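Long-range contacts in Lmo1340 protein (Listeria monocytogenes, PDB 4NLM), which is of unknown function but is probably a bacterial surface lipoprotein built round a YqgU-like six-bladed beta-propeller domain: residues A[286-291]-A[301-306]; A[237-242]-A[258-263]; A[114-119]-A[128-133]; A[104-109]-A[137-142]. All blocks are in the same frame, centred on the assembly; numbering follows the deposited sequence. Where two conformers were deposited one is given.

Contact 1 of 4, residues A[286-291]-A[301-306]; sequences TFVPYK and EYKLVK
Phe287 and Leu304 oppose each other as a non-hydrogen-bonded antiparallel pair, and their side chains illustrate how a sheet uses the closer approach of its strands at such a position. Followed outward, Phe287 begins with CB, 4.0 Å from the backbone O of Lys303. A chi1 of -69° places CG anti to its own carbonyl carbon and lets the ring swing over strand 302-306. CD1 lies 3.7 Å from Lys303 O and also touches Tyr302 CB, CE1 meets Leu304 CB at 3.8 Å, and CZ at the tip lies 4.0 Å from Leu304 CD1. That methyl stands almost over the ring centre, 12° off the normal, in a CH-pi contact. The backbones are clasped by paired bonds between Thr286 and Val305 and between Val288 and Lys303, with Lys303 N to Val288 O at 3.0 Å. Beyond the strand, the Tyr290 ring continues the contact: CD2 approaches Glu301 O at 3.4 Å and OH lies 3.5 Å from Lys303 CB, while the hydroxyl itself is hydrogen-bonded to Glu319 and to the backbone N of Leu320. One water joins Tyr290 N to Glu301 O. Strand 302-308 runs between 284-289 and 313-321. From the face bearing Phe287 and Leu304, side chains reach Ile326 of strand 326-328; from the other, Val288 packs on Tyr259 and Ala261 of strand 255-266.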
# COMPACT_ATOMS: atom_id res chain seq x y z
N THR A 286 -7.60 -11.16 -0.04
CA THR A 286 -8.29 -10.33 0.96
C THR A 286 -8.72 -11.16 2.14
O THR A 286 -9.03 -12.35 2.00
CB THR A 286 -9.53 -9.64 0.35
OG1 THR A 286 -10.13 -8.74 1.29
CG2 THR A 286 -10.54 -10.63 -0.20
N PHE A 287 -8.80 -10.52 3.29
CA PHE A 287 -9.52 -11.09 4.42
C PHE A 287 -11.01 -10.90 4.19
O PHE A 287 -11.47 -9.92 3.57
CB PHE A 287 -9.04 -10.49 5.76
CG PHE A 287 -7.67 -10.93 6.07
CD1 PHE A 287 -7.47 -12.19 6.63
CD2 PHE A 287 -6.58 -10.13 5.81
CE1 PHE A 287 -6.20 -12.64 6.86
CE2 PHE A 287 -5.32 -10.59 6.05
CZ PHE A 287 -5.13 -11.84 6.60
N VAL A 288 -11.78 -11.86 4.71
CA VAL A 288 -13.22 -11.88 4.58
C VAL A 288 -13.79 -12.32 5.94
O VAL A 288 -13.35 -13.30 6.48
CB VAL A 288 -13.65 -12.89 3.49
CG1 VAL A 288 -15.13 -12.99 3.37
CG2 VAL A 288 -13.10 -12.49 2.14
N PRO A 289 -14.83 -11.63 6.42
CA PRO A 289 -15.45 -12.04 7.67
C PRO A 289 -16.34 -13.25 7.47
O PRO A 289 -16.84 -13.46 6.39
CB PRO A 289 -16.32 -10.83 8.06
CG PRO A 289 -15.95 -9.75 7.11
CD PRO A 289 -15.44 -10.40 5.89
N TYR A 290 -16.59 -13.98 8.54
CA TYR A 290 -17.49 -15.11 8.50
C TYR A 290 -18.96 -14.74 8.52
O TYR A 290 -19.81 -15.51 8.09
CB TYR A 290 -17.20 -16.08 9.63
CG TYR A 290 -15.90 -16.79 9.44
CD1 TYR A 290 -15.77 -17.74 8.45
CD2 TYR A 290 -14.82 -16.53 10.24
CE1 TYR A 290 -14.59 -18.40 8.26
CE2 TYR A 290 -13.61 -17.18 10.04
CZ TYR A 290 -13.51 -18.13 9.02
OH TYR A 290 -12.34 -18.81 8.85
N LYS A 291 -19.27 -13.56 9.04
CA LYS A 291 -20.66 -13.13 9.10
C LYS A 291 -20.73 -11.61 9.16
O LYS A 291 -19.77 -10.95 9.53
CB LYS A 291 -21.38 -13.75 10.30
CG LYS A 291 -20.91 -13.20 11.62
CD LYS A 291 -21.60 -13.84 12.84
CE LYS A 291 -20.86 -13.39 14.08
NZ LYS A 291 -21.48 -13.90 15.33
N GLU A 301 -11.58 -14.02 13.50
CA GLU A 301 -12.83 -13.61 12.92
C GLU A 301 -12.83 -13.61 11.40
O GLU A 301 -13.88 -13.30 10.84
CB GLU A 301 -13.10 -12.24 13.50
CG GLU A 301 -14.31 -11.40 13.13
CD GLU A 301 -14.30 -10.07 13.90
OE1 GLU A 301 -14.84 -9.05 13.42
OE2 GLU A 301 -13.72 -10.03 15.01
N TYR A 302 -11.72 -14.00 10.76
CA TYR A 302 -11.60 -13.87 9.30
C TYR A 302 -11.02 -15.10 8.68
O TYR A 302 -10.32 -15.87 9.31
CB TYR A 302 -10.70 -12.68 8.94
CG TYR A 302 -11.18 -11.38 9.50
CD1 TYR A 302 -10.83 -11.00 10.77
CD2 TYR A 302 -12.03 -10.53 8.80
CE1 TYR A 302 -11.31 -9.85 11.35
CE2 TYR A 302 -12.49 -9.35 9.38
CZ TYR A 302 -12.14 -9.03 10.67
OH TYR A 302 -12.62 -7.86 11.24
N LYS A 303 -11.27 -15.21 7.38
CA LYS A 303 -10.50 -16.13 6.53
C LYS A 303 -9.76 -15.30 5.48
O LYS A 303 -10.18 -14.23 5.11
CB LYS A 303 -11.36 -17.16 5.87
CG LYS A 303 -12.58 -16.64 5.25
CD LYS A 303 -13.27 -17.77 4.51
CE LYS A 303 -14.64 -17.37 4.07
NZ LYS A 303 -15.30 -18.54 3.41
N LEU A 304 -8.63 -15.84 5.10
CA LEU A 304 -7.82 -15.25 4.03
C LEU A 304 -8.16 -15.99 2.75
O LEU A 304 -8.00 -17.21 2.66
CB LEU A 304 -6.35 -15.41 4.33
CG LEU A 304 -5.43 -14.89 3.23
CD1 LEU A 304 -5.62 -13.41 2.99
CD2 LEU A 304 -4.00 -15.19 3.63
N VAL A 305 -8.63 -15.25 1.76
CA VAL A 305 -8.96 -15.88 0.51
C VAL A 305 -8.18 -15.29 -0.63
O VAL A 305 -7.61 -14.20 -0.55
CB VAL A 305 -10.44 -15.76 0.18
CG1 VAL A 305 -11.29 -16.31 1.32
CG2 VAL A 305 -10.82 -14.32 -0.17
N LYS A 306 -8.07 -16.13 -1.66
CA LYS A 306 -7.47 -15.75 -2.94
C LYS A 306 -8.56 -15.85 -4.01
O LYS A 306 -9.17 -16.91 -4.20
CB LYS A 306 -6.23 -16.59 -3.26
CG LYS A 306 -6.36 -18.02 -3.70
CD LYS A 306 -4.97 -18.54 -4.11
CE LYS A 306 -5.00 -20.04 -4.41
NZ LYS A 306 -3.64 -20.64 -4.40
O HOH W 1 -16.51 -13.07 11.34

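Contact 2 of 4, residues A[237-242]-A[258-263]; sequences EKNSDE and SYNAAR
Lys238 starts the walk by laying its aliphatic chain against Arg263: in the conformer described, one of two, CE sits over a face of the guanidinium and CG lies 3.7 Å from Arg263 NE. Its NZ forms a salt bridge with Asp241 OD1 at 2.9 Å, and that carboxylate probably eases the closeness of the two cations, Lys238 NZ being 4.0 Å from Arg263 NH1. Next comes Asn239, whose CG is anti to its backbone N (chi1 179°); this sends ND2 to Asn260 OD1, 2.8 Å away, in a nearly straight bond. The acceptor lies in the amide plane of Asn239, yet the donor stands above the carbonyl plane of Asn260. Ser240 then turns the chain, its OG accepting from Glu242 N. Asp241 offers its backbone O to Arg263 NH2 at 2.9 Å, in plane on both sides and on a carbonyl lone pair. Glu242 O completes the grip by accepting from Arg263 N at 3.0 Å. The arginine is thus held at both its backbone and its tip, and Thr270 takes a further bond from NE. An ST turn within the loop joining antiparallel strands 232-238 and 243-249, with strand 255-266 next in order, is consistent with the up-and-down meander of a propeller blade.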
# COMPACT_ATOMS: atom_id res chain seq x y z
N GLU A 237 -18.07 -1.35 -2.61
CA GLU A 237 -19.28 -0.64 -2.30
C GLU A 237 -20.19 -1.52 -1.44
O GLU A 237 -20.12 -2.73 -1.50
CB GLU A 237 -20.01 -0.19 -3.57
CG GLU A 237 -20.61 -1.34 -4.36
CD GLU A 237 -21.02 -0.94 -5.76
OE1 GLU A 237 -22.17 -0.49 -5.96
OE2 GLU A 237 -20.18 -1.11 -6.67
N LYS A 238 -21.01 -0.90 -0.60
CA LYS A 238 -21.99 -1.66 0.15
C LYS A 238 -22.97 -2.25 -0.82
O LYS A 238 -23.22 -1.69 -1.88
CB LYS A 238 -22.78 -0.76 1.12
CG LYS A 238 -22.01 -0.27 2.33
CD LYS A 238 -22.85 0.63 3.22
CE LYS A 238 -24.19 0.00 3.59
NZ LYS A 238 -25.01 0.89 4.47
N ASN A 239 -23.50 -3.41 -0.48
CA ASN A 239 -24.51 -4.08 -1.29
C ASN A 239 -25.51 -4.63 -0.27
O ASN A 239 -25.48 -5.80 0.07
CB ASN A 239 -23.88 -5.17 -2.11
CG ASN A 239 -24.87 -5.90 -2.95
OD1 ASN A 239 -25.99 -5.44 -3.13
ND2 ASN A 239 -24.45 -7.04 -3.47
N SER A 240 -26.39 -3.75 0.19
CA SER A 240 -27.19 -3.96 1.40
C SER A 240 -26.29 -3.83 2.61
O SER A 240 -25.08 -3.80 2.50
CB SER A 240 -27.94 -5.28 1.49
OG SER A 240 -27.12 -6.34 1.92
N ASP A 241 -26.89 -3.79 3.79
CA ASP A 241 -26.08 -3.69 5.01
C ASP A 241 -25.37 -5.00 5.32
O ASP A 241 -24.51 -5.03 6.21
CB ASP A 241 -26.93 -3.24 6.21
CG ASP A 241 -27.61 -1.90 5.97
OD1 ASP A 241 -26.97 -1.02 5.35
OD2 ASP A 241 -28.77 -1.71 6.38
N GLU A 242 -25.79 -6.09 4.68
CA GLU A 242 -25.25 -7.42 4.97
C GLU A 242 -24.02 -7.81 4.16
O GLU A 242 -23.35 -8.78 4.48
CB GLU A 242 -26.32 -8.49 4.69
CG GLU A 242 -27.60 -8.32 5.48
CD GLU A 242 -27.38 -8.40 6.97
OE1 GLU A 242 -26.35 -8.98 7.39
OE2 GLU A 242 -28.23 -7.89 7.73
N SER A 258 -17.46 -9.83 -10.03
CA SER A 258 -18.02 -9.31 -8.80
C SER A 258 -17.86 -10.36 -7.69
O SER A 258 -18.08 -11.54 -7.92
CB SER A 258 -19.52 -8.98 -8.90
OG SER A 258 -19.81 -7.91 -9.78
N TYR A 259 -17.52 -9.91 -6.50
CA TYR A 259 -17.40 -10.79 -5.34
C TYR A 259 -18.09 -10.11 -4.16
O TYR A 259 -17.82 -8.95 -3.89
CB TYR A 259 -15.93 -11.02 -5.01
CG TYR A 259 -15.70 -11.87 -3.80
CD1 TYR A 259 -15.83 -13.24 -3.86
CD2 TYR A 259 -15.35 -11.31 -2.57
CE1 TYR A 259 -15.62 -14.04 -2.75
CE2 TYR A 259 -15.15 -12.12 -1.47
CZ TYR A 259 -15.28 -13.47 -1.56
OH TYR A 259 -15.07 -14.26 -0.44
N ASN A 260 -19.01 -10.80 -3.52
CA ASN A 260 -19.69 -10.28 -2.31
C ASN A 260 -19.16 -10.96 -1.08
O ASN A 260 -19.11 -12.17 -0.97
CB ASN A 260 -21.18 -10.50 -2.40
CG ASN A 260 -21.84 -9.49 -3.28
OD1 ASN A 260 -22.02 -8.33 -2.89
ND2 ASN A 260 -22.17 -9.90 -4.50
N ALA A 261 -18.75 -10.14 -0.14
CA ALA A 261 -18.29 -10.60 1.16
C ALA A 261 -19.28 -10.15 2.22
O ALA A 261 -19.94 -9.13 2.07
CB ALA A 261 -16.94 -9.95 1.44
N ALA A 262 -19.37 -10.91 3.30
CA ALA A 262 -20.15 -10.45 4.46
C ALA A 262 -19.60 -9.11 4.91
O ALA A 262 -18.39 -8.93 4.98
CB ALA A 262 -20.05 -11.46 5.57
N ARG A 263 -20.50 -8.20 5.28
CA ARG A 263 -20.11 -6.84 5.67
C ARG A 263 -20.03 -6.65 7.18
O ARG A 263 -21.01 -6.90 7.91
CB ARG A 263 -21.13 -5.85 5.13
CG ARG A 263 -20.88 -4.41 5.53
CD ARG A 263 -21.85 -3.45 4.85
NE ARG A 263 -21.80 -2.12 5.48
CZ ARG A 263 -22.49 -1.76 6.55
NH1 ARG A 263 -22.31 -0.56 7.06
NH2 ARG A 263 -23.35 -2.59 7.16

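Contact 3 of 4, residues A[114-119]-A[128-133]; sequences ATMRII and ASRATK
Ala114 and Thr132, Met116 and Arg130, and Ile118 and Ala128 are the hydrogen-bonded pairs of a regular antiparallel hairpin whose strand segments run at 160° to each other. Met116 N reaches Arg130 O at 2.9 Å, and the return bond from Arg130 N to Met116 O has the same length; at the Ile118 end, the bond from Ala128 N to Ile118 O is weak. Side chains alternate between the two faces. On one, Met116, here selenomethionine, lies beside Arg130, both pointing the same way. The arginine bends at chi3 (-68°), which brings NH1 to 3.4 Å from Met116 SE, with the selenium at the edge of the guanidinium and in its plane. On the other face, Thr115 CG2 presses to 3.1 Å from Ser129 OG, a tight approach. A water 2.8 Å from Ser129 OG also takes a weak bond from Arg117 NE in the conformer described here; the guanidinium forms a salt bridge with Glu89. Strand 126-132 is an edge strand of its four-stranded sheet, whereas 114-120 has strand 102-108 on its other flank. From the Met116 face, Met116 and Arg130 touch Phe151 of strand 148-155 and Trp165 of strand 159-166, so the hairpin packs against the next sheet.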
# COMPACT_ATOMS: atom_id res chain seq x y z
N ALA A 114 12.16 19.30 6.21
CA ALA A 114 11.94 17.90 5.79
C ALA A 114 12.42 17.78 4.36
O ALA A 114 12.62 18.77 3.66
CB ALA A 114 10.48 17.51 5.87
N THR A 115 12.60 16.53 3.91
CA THR A 115 13.13 16.25 2.61
C THR A 115 12.44 15.01 2.10
O THR A 115 12.19 14.05 2.86
CB THR A 115 14.65 15.95 2.71
OG1 THR A 115 15.35 17.02 3.36
CG2 THR A 115 15.26 15.73 1.38
N MSE A 116 12.18 15.01 0.80
CA MSE A 116 11.78 13.81 0.07
C MSE A 116 12.98 13.45 -0.77
O MSE A 116 13.45 14.27 -1.56
CB MSE A 116 10.62 13.98 -0.86
CG MSE A 116 9.32 14.47 -0.35
SE MSE A 116 8.19 14.99 -1.91
CE MSE A 116 6.90 15.54 -0.54
N ARG A 117 13.49 12.24 -0.57
CA ARG A 117 14.62 11.72 -1.33
C ARG A 117 14.28 10.45 -2.07
O ARG A 117 13.54 9.60 -1.53
CB ARG A 117 15.78 11.35 -0.42
CG ARG A 117 16.42 12.51 0.30
CD ARG A 117 17.57 12.02 1.16
NE ARG A 117 18.25 13.12 1.83
CZ ARG A 117 17.93 13.58 3.03
NH1 ARG A 117 18.61 14.59 3.57
NH2 ARG A 117 16.92 13.03 3.70
N ILE A 118 14.83 10.30 -3.27
CA ILE A 118 14.74 9.06 -4.00
C ILE A 118 16.13 8.42 -3.89
O ILE A 118 17.13 9.06 -4.25
CB ILE A 118 14.39 9.26 -5.48
CG1 ILE A 118 13.10 10.08 -5.61
CG2 ILE A 118 14.30 7.92 -6.21
CD1 ILE A 118 11.89 9.50 -4.93
N ILE A 119 16.18 7.19 -3.40
CA ILE A 119 17.43 6.50 -3.16
C ILE A 119 17.49 5.23 -3.98
O ILE A 119 16.54 4.44 -3.97
CB ILE A 119 17.51 6.13 -1.68
CG1 ILE A 119 17.53 7.42 -0.84
CG2 ILE A 119 18.74 5.28 -1.37
CD1 ILE A 119 17.17 7.26 0.61
N ALA A 128 17.54 11.78 -6.39
CA ALA A 128 16.87 13.08 -6.45
C ALA A 128 16.43 13.46 -5.05
O ALA A 128 16.25 12.61 -4.19
CB ALA A 128 15.67 13.02 -7.38
N SER A 129 16.22 14.75 -4.84
CA SER A 129 15.80 15.23 -3.57
C SER A 129 15.09 16.58 -3.69
O SER A 129 15.41 17.37 -4.56
CB SER A 129 17.05 15.40 -2.69
OG SER A 129 16.75 15.74 -1.36
N ARG A 130 14.13 16.84 -2.80
CA ARG A 130 13.52 18.16 -2.70
C ARG A 130 13.24 18.44 -1.24
O ARG A 130 12.94 17.56 -0.46
CB ARG A 130 12.27 18.34 -3.58
CG ARG A 130 11.08 17.47 -3.25
CD ARG A 130 9.89 17.83 -4.14
NE ARG A 130 9.34 19.16 -3.86
CZ ARG A 130 8.39 19.40 -2.96
NH1 ARG A 130 7.88 18.40 -2.24
NH2 ARG A 130 7.95 20.63 -2.77
N ALA A 131 13.40 19.71 -0.89
CA ALA A 131 13.23 20.20 0.45
C ALA A 131 11.81 20.70 0.63
O ALA A 131 11.25 21.31 -0.28
CB ALA A 131 14.21 21.34 0.72
N THR A 132 11.28 20.48 1.82
CA THR A 132 9.94 20.91 2.11
C THR A 132 9.79 21.12 3.61
O THR A 132 10.79 21.20 4.31
CB THR A 132 8.91 19.96 1.50
OG1 THR A 132 7.61 20.56 1.59
CG2 THR A 132 8.93 18.60 2.18
N LYS A 133 8.56 21.24 4.06
CA LYS A 133 8.28 21.36 5.49
C LYS A 133 7.72 20.03 6.00
O LYS A 133 7.17 19.26 5.23
CB LYS A 133 7.30 22.51 5.75
CG LYS A 133 7.80 23.87 5.30
CD LYS A 133 9.15 24.21 5.92
CE LYS A 133 9.72 25.50 5.37
NZ LYS A 133 8.95 26.70 5.79
O HOH W 2 19.17 15.52 0.07

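Contact 4 of 4, residues A[104-109]-A[137-142]; sequences LLYSAE and TTFYWN
Tyr106 and Thr137 converge on the backbone O of Leu135, which lies within hydrogen-bonding reach of both hydroxyls; the single Tyr106 proton must be shared between Leu135 O and Lys133 O or alternate between them. Leu135 belongs to the connection between strands 126-132 and 137-141, so the link between two sheets is tied to side chains on both, consistent with neighbouring blades of a beta-propeller packed face to face. Strand segments 104-108 and 137-141 lie 10.2 Å apart at their closest, a spacing that leaves side chains rather than backbones to make the contact. Phe139 fills much of it. A chi1 of -63° sets its ring beside the backbone N, from where it projects toward strand 102-108 and presents an edge to the face of Tyr106. This is an offset edge-to-face pair, with ring centroids 5.3 Å apart and planes at 66°; its closest touch is Phe139 CZ to Tyr106 CG at 3.6 Å. Leu104 CD2 covers one face of the Phe139 ring, 3.8 Å from its centroid, in a CH-pi contact, and Thr137 CG2 lies over the opposite face. The ring is held between two methyl groups and butted against a tyrosine, which probably restricts its rotation. Met116 of strand 114-120 also reaches both Tyr106 and Phe139, while Gln95 NE2 bonds to the backbone O of Phe139 and ties in strand 90-96. At the far end lies Trp141, its NE1 bonded to Pro146 O; its indole atom CZ3 stands 3.5 Å from Leu104 CB and equally 3.5 Å from Leu104 N.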
# COMPACT_ATOMS: atom_id res chain seq x y z
N LEU A 104 11.58 5.76 -1.90
CA LEU A 104 11.23 7.11 -1.52
C LEU A 104 11.34 7.18 -0.01
O LEU A 104 10.75 6.34 0.70
CB LEU A 104 9.81 7.43 -1.88
CG LEU A 104 9.19 8.64 -1.21
CD1 LEU A 104 9.79 9.92 -1.72
CD2 LEU A 104 7.70 8.65 -1.42
N LEU A 105 12.11 8.13 0.48
CA LEU A 105 12.21 8.40 1.90
C LEU A 105 11.76 9.82 2.14
O LEU A 105 12.32 10.77 1.58
CB LEU A 105 13.66 8.25 2.39
CG LEU A 105 13.88 8.56 3.87
CD1 LEU A 105 13.10 7.61 4.75
CD2 LEU A 105 15.36 8.48 4.15
N TYR A 106 10.75 9.96 2.99
CA TYR A 106 10.29 11.26 3.44
C TYR A 106 10.68 11.34 4.91
O TYR A 106 10.22 10.52 5.72
CB TYR A 106 8.80 11.39 3.24
CG TYR A 106 8.18 12.70 3.67
CD1 TYR A 106 8.78 13.93 3.40
CD2 TYR A 106 6.98 12.71 4.38
CE1 TYR A 106 8.20 15.11 3.77
CE2 TYR A 106 6.40 13.91 4.75
CZ TYR A 106 7.02 15.10 4.46
OH TYR A 106 6.45 16.31 4.87
N SER A 107 11.55 12.28 5.24
CA SER A 107 12.07 12.38 6.57
C SER A 107 12.28 13.84 6.97
O SER A 107 12.31 14.72 6.14
CB SER A 107 13.38 11.61 6.71
OG SER A 107 14.41 12.12 5.88
N ALA A 108 12.41 14.09 8.28
CA ALA A 108 12.57 15.43 8.78
C ALA A 108 13.82 15.57 9.63
O ALA A 108 14.11 14.74 10.49
CB ALA A 108 11.35 15.88 9.56
N GLU A 109 14.57 16.62 9.36
CA GLU A 109 15.77 16.92 10.13
C GLU A 109 15.42 17.76 11.35
O GLU A 109 16.15 17.75 12.36
CB GLU A 109 16.79 17.65 9.24
CG GLU A 109 17.94 18.33 9.96
CD GLU A 109 18.84 19.16 9.06
OE1 GLU A 109 19.04 18.78 7.88
OE2 GLU A 109 19.36 20.19 9.53
N THR A 137 1.74 13.85 4.76
CA THR A 137 1.74 13.65 3.31
C THR A 137 1.44 12.19 2.97
O THR A 137 1.96 11.27 3.62
CB THR A 137 3.12 14.01 2.75
OG1 THR A 137 3.49 15.33 3.16
CG2 THR A 137 3.13 13.93 1.24
N THR A 138 0.67 12.00 1.91
CA THR A 138 0.38 10.67 1.40
C THR A 138 0.93 10.60 -0.02
O THR A 138 0.64 11.49 -0.83
CB THR A 138 -1.14 10.36 1.42
OG1 THR A 138 -1.65 10.58 2.72
CG2 THR A 138 -1.43 8.93 0.99
N PHE A 139 1.66 9.53 -0.35
CA PHE A 139 2.36 9.44 -1.60
C PHE A 139 1.82 8.37 -2.53
O PHE A 139 1.52 7.28 -2.07
CB PHE A 139 3.85 9.13 -1.37
CG PHE A 139 4.60 10.18 -0.62
CD1 PHE A 139 4.64 10.15 0.77
CD2 PHE A 139 5.29 11.18 -1.28
CE1 PHE A 139 5.33 11.11 1.48
CE2 PHE A 139 5.99 12.13 -0.55
CZ PHE A 139 6.02 12.10 0.84
N TYR A 140 1.78 8.65 -3.85
CA TYR A 140 1.27 7.74 -4.88
C TYR A 140 2.30 7.68 -5.98
O TYR A 140 2.47 8.64 -6.74
CB TYR A 140 -0.06 8.25 -5.41
CG TYR A 140 -1.11 8.32 -4.34
CD1 TYR A 140 -1.88 7.22 -4.04
CD2 TYR A 140 -1.29 9.45 -3.58
CE1 TYR A 140 -2.84 7.25 -3.05
CE2 TYR A 140 -2.23 9.48 -2.57
CZ TYR A 140 -3.01 8.38 -2.34
OH TYR A 140 -3.96 8.37 -1.35
N TRP A 141 2.98 6.55 -6.09
CA TRP A 141 4.06 6.40 -7.07
C TRP A 141 3.47 5.87 -8.38
O TRP A 141 2.83 4.84 -8.36
CB TRP A 141 5.10 5.43 -6.54
CG TRP A 141 6.50 5.64 -7.06
CD1 TRP A 141 6.89 6.00 -8.31
CD2 TRP A 141 7.69 5.54 -6.26
NE1 TRP A 141 8.23 6.10 -8.34
CE2 TRP A 141 8.76 5.84 -7.10
CE3 TRP A 141 7.94 5.21 -4.91
CZ2 TRP A 141 10.06 5.86 -6.67
CZ3 TRP A 141 9.23 5.19 -4.49
CH2 TRP A 141 10.27 5.55 -5.34
N ASN A 142 3.70 6.53 -9.51
CA ASN A 142 3.14 6.14 -10.80
C ASN A 142 3.78 4.87 -11.31
O ASN A 142 4.97 4.82 -11.52
CB ASN A 142 3.33 7.34 -11.75
CG ASN A 142 2.61 7.19 -13.07
OD1 ASN A 142 2.58 6.13 -13.69
ND2 ASN A 142 2.04 8.28 -13.52

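How the contacts relate
Contacts 3 and 4 share a sheet, strands 102-108 and 114-120 being neighbours in it, and contact 3 is nested in the loop that contact 4 closes. Their chemistry follows depth: contact 4, buried and about 13 Å from the chain centre, joins two sheets through aromatic and aliphatic side chains, whereas contact 3, farther out and partly buried, pairs strands within one sheet and keeps a largely polar face. Contacts 1 and 2 lie across the chain from them, centres about 13 Å apart, and meet where Pro289 CG packs 3.3 Å from Ala262 O. Contact 1 is a buried strand pairing; contact 2, partly buried, relies on a turn, an arginine and a single amide-to-amide hydrogen bond.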